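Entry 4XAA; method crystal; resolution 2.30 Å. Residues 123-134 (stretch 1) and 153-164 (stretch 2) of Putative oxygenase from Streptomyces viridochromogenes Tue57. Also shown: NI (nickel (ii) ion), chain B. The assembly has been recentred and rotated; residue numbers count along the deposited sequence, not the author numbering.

Stretch 1 (123-134) PWHRDRVNVGPR
Stretch 2, residues 153-164: LEAVPGSHLLPD

The guanidinium of Arg126 is the main polar link between the two stretches. Arg126 NH1 donates a hydrogen bond to Pro163 O at 2.8 Å, and Arg126 NH2 donates to Leu162 O at 3.0 Å with an almost straight N-H...O angle of 173°. Both acceptors lie near the guanidinium plane, at its edge, where the N-H bonds point; consecutive carbonyls thus meet the two terminal nitrogens. The side chain leaves the backbone (phi/psi -113/135) toward stretch 2 and extends through chi1 m, chi2 t, chi3 p (88°) and chi4 -177°. Arginine suits this place because it combines long reach with several donors. Water 1 extends the link, accepting from Arg126 NH1 at 2.8 Å and donating to Asp164 O at 2.7 Å.

The carbonyls are presented by a compact fold. A type II turn runs from Val156 to Ser159; Ser159 N donates a hydrogen bond to Val156 O at 3.1 Å, as does Ser159 OG, chi1 p, at 2.5 Å. Gly158 adopts phi/psi 85/-6, where a CB would jam against the preceding carbonyl oxygen. A 3-10 segment follows at 159-161, and Leu162 N donates a hydrogen bond to Ser159 O at 3.0 Å; the chain then extends through Leu162 (-65/152) and Pro163 (-53/163).

Stretch 1 enters as the continuation of a strand that includes Trp124, and later becomes loop. Its register pairs are Trp124-Ala155 (CA-CA 8.5 Å), Val129-Asp164 (5.6 Å) and Pro133-Leu161 (6.2 Å). Pairing thus advances along both stretches to Val129, then runs back along stretch 2 to Pro133. Val129 (chi1 m) points toward stretch 2, its compact CB 4.0 Å from Asp164 OD1; Val129 O and Asp164 OD2 are 3.0 Å apart, but both are acceptors and form no hydrogen bond.

Apolar packing adds two patches beyond the guanidinium, and 502 Å² is buried, both sides summed. Trp124 (chi1 m, chi2 91°) starts sideways but brings its indole to stretch 2: CZ3 lies 3.9 Å from Ala155 CA, at the ring edge, and 4.1 Å from Val156 CG2, while CH2 is 3.6 Å from Glu154 CB. The broad indole can cover three successive residues. Farther along, Pro133 CB meets Leu161 CD2 at 4.0 Å; Leu161 CA-to-CB points away, but its end comes nearer (chi1 m, chi2 t). Pro133 CG also lies 4.0 Å from O of buried His160.

Beside the interface, His125 NE2 and Asp127 OD1 bind nickel at 2.2 and 2.3 Å. Neither residue touches stretch 2, so metal binding and interstretch bonding fall to alternate residues.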

# COMPACT_ATOMS: atom_id res chain seq x y z
N PRO A 123 12.71 -2.00 -2.36
CA PRO A 123 13.19 -3.17 -3.11
C PRO A 123 12.07 -4.14 -3.47
O PRO A 123 11.10 -4.26 -2.72
CB PRO A 123 14.17 -3.85 -2.14
CG PRO A 123 14.49 -2.82 -1.10
CD PRO A 123 13.35 -1.86 -1.04
N TRP A 124 12.19 -4.80 -4.61
CA TRP A 124 11.21 -5.79 -5.01
C TRP A 124 11.08 -6.87 -3.95
O TRP A 124 12.06 -7.24 -3.31
CB TRP A 124 11.58 -6.41 -6.35
CG TRP A 124 11.52 -5.41 -7.44
CD1 TRP A 124 12.53 -4.61 -7.89
CD2 TRP A 124 10.36 -5.07 -8.21
NE1 TRP A 124 12.07 -3.80 -8.90
CE2 TRP A 124 10.75 -4.06 -9.12
CE3 TRP A 124 9.05 -5.53 -8.23
CZ2 TRP A 124 9.86 -3.51 -10.03
CZ3 TRP A 124 8.17 -4.98 -9.14
CH2 TRP A 124 8.57 -3.98 -10.02
N HIS A 125 9.87 -7.38 -3.77
CA HIS A 125 9.61 -8.40 -2.77
C HIS A 125 8.23 -8.99 -2.96
O HIS A 125 7.44 -8.51 -3.77
CB HIS A 125 9.73 -7.83 -1.35
CG HIS A 125 8.69 -6.80 -1.03
ND1 HIS A 125 8.85 -5.46 -1.31
CD2 HIS A 125 7.49 -6.91 -0.42
CE1 HIS A 125 7.79 -4.80 -0.89
NE2 HIS A 125 6.95 -5.65 -0.34
N ARG A 126 7.97 -10.06 -2.22
CA ARG A 126 6.65 -10.62 -2.06
C ARG A 126 6.32 -10.38 -0.62
O ARG A 126 7.19 -10.57 0.23
CB ARG A 126 6.60 -12.12 -2.41
CG ARG A 126 7.22 -12.44 -3.77
CD ARG A 126 7.25 -13.92 -4.07
NE ARG A 126 6.02 -14.34 -4.72
CZ ARG A 126 5.74 -15.60 -5.04
NH1 ARG A 126 6.61 -16.55 -4.76
NH2 ARG A 126 4.58 -15.89 -5.64
N ASP A 127 5.11 -9.91 -0.33
CA ASP A 127 4.71 -9.64 1.04
C ASP A 127 4.65 -10.93 1.88
O ASP A 127 5.24 -11.00 2.95
CB ASP A 127 3.37 -8.92 1.06
CG ASP A 127 3.48 -7.48 0.62
OD1 ASP A 127 4.58 -6.90 0.75
OD2 ASP A 127 2.48 -6.92 0.14
N ARG A 128 3.95 -11.95 1.38
CA ARG A 128 3.88 -13.26 2.04
C ARG A 128 3.81 -14.37 1.00
O ARG A 128 3.23 -14.18 -0.08
CB ARG A 128 2.64 -13.36 2.93
CG ARG A 128 2.64 -12.53 4.19
CD ARG A 128 2.00 -13.32 5.30
NE ARG A 128 0.70 -12.80 5.67
CZ ARG A 128 -0.27 -13.53 6.21
NH1 ARG A 128 -0.10 -14.83 6.42
NH2 ARG A 128 -1.42 -12.96 6.52
N VAL A 129 4.39 -15.53 1.31
CA VAL A 129 4.18 -16.71 0.47
C VAL A 129 3.75 -17.94 1.26
O VAL A 129 3.74 -19.04 0.71
CB VAL A 129 5.42 -17.09 -0.35
CG1 VAL A 129 5.83 -15.95 -1.27
CG2 VAL A 129 6.56 -17.49 0.57
N ASN A 130 3.37 -17.75 2.53
CA ASN A 130 2.87 -18.87 3.33
C ASN A 130 1.35 -19.01 3.22
O ASN A 130 0.72 -19.74 3.99
CB ASN A 130 3.29 -18.71 4.79
CG ASN A 130 2.63 -17.52 5.46
OD1 ASN A 130 2.15 -16.59 4.80
ND2 ASN A 130 2.59 -17.55 6.78
N VAL A 131 0.76 -18.30 2.26
CA VAL A 131 -0.66 -18.45 1.98
C VAL A 131 -0.86 -18.62 0.49
O VAL A 131 -0.05 -18.14 -0.31
CB VAL A 131 -1.49 -17.24 2.46
CG1 VAL A 131 -1.59 -17.22 3.98
CG2 VAL A 131 -0.88 -15.93 1.93
N GLY A 132 -1.93 -19.30 0.11
CA GLY A 132 -2.27 -19.48 -1.28
C GLY A 132 -2.63 -18.17 -1.94
O GLY A 132 -2.82 -17.16 -1.26
N PRO A 133 -2.70 -18.16 -3.28
CA PRO A 133 -3.09 -16.94 -3.98
C PRO A 133 -4.52 -16.59 -3.65
O PRO A 133 -5.30 -17.48 -3.27
CB PRO A 133 -2.94 -17.31 -5.46
CG PRO A 133 -2.12 -18.54 -5.49
CD PRO A 133 -2.38 -19.26 -4.21
N ARG A 134 -4.86 -15.31 -3.77
CA ARG A 134 -6.21 -14.82 -3.51
C ARG A 134 -6.72 -15.21 -2.13
O ARG A 134 -7.87 -15.61 -1.97
CB ARG A 134 -7.18 -15.34 -4.58
CG ARG A 134 -8.15 -14.28 -5.00
CD ARG A 134 -9.35 -14.84 -5.72
NE ARG A 134 -10.32 -13.78 -5.96
CZ ARG A 134 -11.42 -13.92 -6.69
NH1 ARG A 134 -11.69 -15.08 -7.25
NH2 ARG A 134 -12.25 -12.89 -6.84
N LEU A 153 3.44 2.35 -6.93
CA LEU A 153 3.60 0.91 -6.90
C LEU A 153 3.97 0.37 -8.28
O LEU A 153 3.41 0.79 -9.29
CB LEU A 153 2.31 0.26 -6.40
CG LEU A 153 2.25 -1.24 -6.12
CD1 LEU A 153 2.98 -1.56 -4.84
CD2 LEU A 153 0.81 -1.70 -6.04
N GLU A 154 4.90 -0.56 -8.32
CA GLU A 154 5.17 -1.27 -9.55
C GLU A 154 5.00 -2.75 -9.28
O GLU A 154 5.17 -3.20 -8.16
CB GLU A 154 6.56 -0.94 -10.06
CG GLU A 154 6.76 0.56 -10.24
CD GLU A 154 8.08 0.91 -10.89
OE1 GLU A 154 8.65 0.05 -11.59
OE2 GLU A 154 8.55 2.06 -10.70
N ALA A 155 4.65 -3.51 -10.29
CA ALA A 155 4.40 -4.92 -10.04
C ALA A 155 4.72 -5.76 -11.25
O ALA A 155 4.81 -5.24 -12.37
CB ALA A 155 2.93 -5.14 -9.61
N VAL A 156 4.89 -7.06 -11.04
CA VAL A 156 5.00 -7.99 -12.15
C VAL A 156 3.71 -8.79 -12.22
O VAL A 156 3.44 -9.59 -11.33
CB VAL A 156 6.20 -8.96 -11.99
CG1 VAL A 156 6.34 -9.82 -13.24
CG2 VAL A 156 7.49 -8.19 -11.68
N PRO A 157 2.91 -8.57 -13.28
CA PRO A 157 1.59 -9.20 -13.45
C PRO A 157 1.68 -10.71 -13.44
O PRO A 157 2.55 -11.26 -14.10
CB PRO A 157 1.14 -8.72 -14.83
CG PRO A 157 1.93 -7.49 -15.09
CD PRO A 157 3.25 -7.71 -14.42
N GLY A 158 0.80 -11.37 -12.70
CA GLY A 158 0.81 -12.82 -12.65
C GLY A 158 1.77 -13.42 -11.63
O GLY A 158 1.75 -14.62 -11.41
N SER A 159 2.59 -12.60 -10.99
CA SER A 159 3.67 -13.16 -10.18
C SER A 159 3.16 -13.76 -8.85
O SER A 159 3.73 -14.70 -8.33
CB SER A 159 4.76 -12.12 -9.92
OG SER A 159 4.25 -10.94 -9.33
N HIS A 160 2.06 -13.24 -8.33
CA HIS A 160 1.42 -13.85 -7.16
C HIS A 160 1.08 -15.33 -7.38
O HIS A 160 0.82 -16.05 -6.43
CB HIS A 160 0.14 -13.09 -6.79
CG HIS A 160 -0.93 -13.18 -7.84
ND1 HIS A 160 -0.70 -12.88 -9.16
CD2 HIS A 160 -2.22 -13.56 -7.75
CE1 HIS A 160 -1.81 -13.06 -9.85
NE2 HIS A 160 -2.75 -13.46 -9.02
N LEU A 161 1.07 -15.78 -8.63
CA LEU A 161 0.68 -17.16 -8.90
C LEU A 161 1.88 -18.10 -8.89
O LEU A 161 1.71 -19.31 -8.83
CB LEU A 161 -0.07 -17.25 -10.24
CG LEU A 161 -1.45 -16.55 -10.26
CD1 LEU A 161 -1.99 -16.44 -11.67
CD2 LEU A 161 -2.42 -17.28 -9.40
N LEU A 162 3.09 -17.54 -8.96
CA LEU A 162 4.32 -18.35 -8.96
C LEU A 162 4.53 -19.12 -7.65
O LEU A 162 4.06 -18.71 -6.60
CB LEU A 162 5.53 -17.46 -9.22
CG LEU A 162 5.46 -16.75 -10.57
CD1 LEU A 162 6.58 -15.73 -10.66
CD2 LEU A 162 5.55 -17.77 -11.69
N PRO A 163 5.23 -20.27 -7.73
CA PRO A 163 5.53 -21.10 -6.55
C PRO A 163 6.19 -20.34 -5.41
O PRO A 163 6.70 -19.23 -5.61
CB PRO A 163 6.48 -22.16 -7.12
CG PRO A 163 6.01 -22.31 -8.54
CD PRO A 163 5.67 -20.91 -8.98
N ASP A 164 6.17 -20.93 -4.21
CA ASP A 164 6.74 -20.28 -3.03
C ASP A 164 8.22 -20.01 -3.18
O ASP A 164 8.74 -19.02 -2.68
CB ASP A 164 6.49 -21.12 -1.78
CG ASP A 164 5.02 -21.12 -1.33
OD1 ASP A 164 4.15 -20.52 -2.01
OD2 ASP A 164 4.74 -21.74 -0.29
NI NI B . 4.89 -4.79 -0.08
O HOH W 1 9.22 -16.57 -3.63
O HOH W 2 2.77 -4.21 0.27
O HOH W 3 5.40 -2.29 -0.17
O HOH W 4 5.23 -3.45 1.83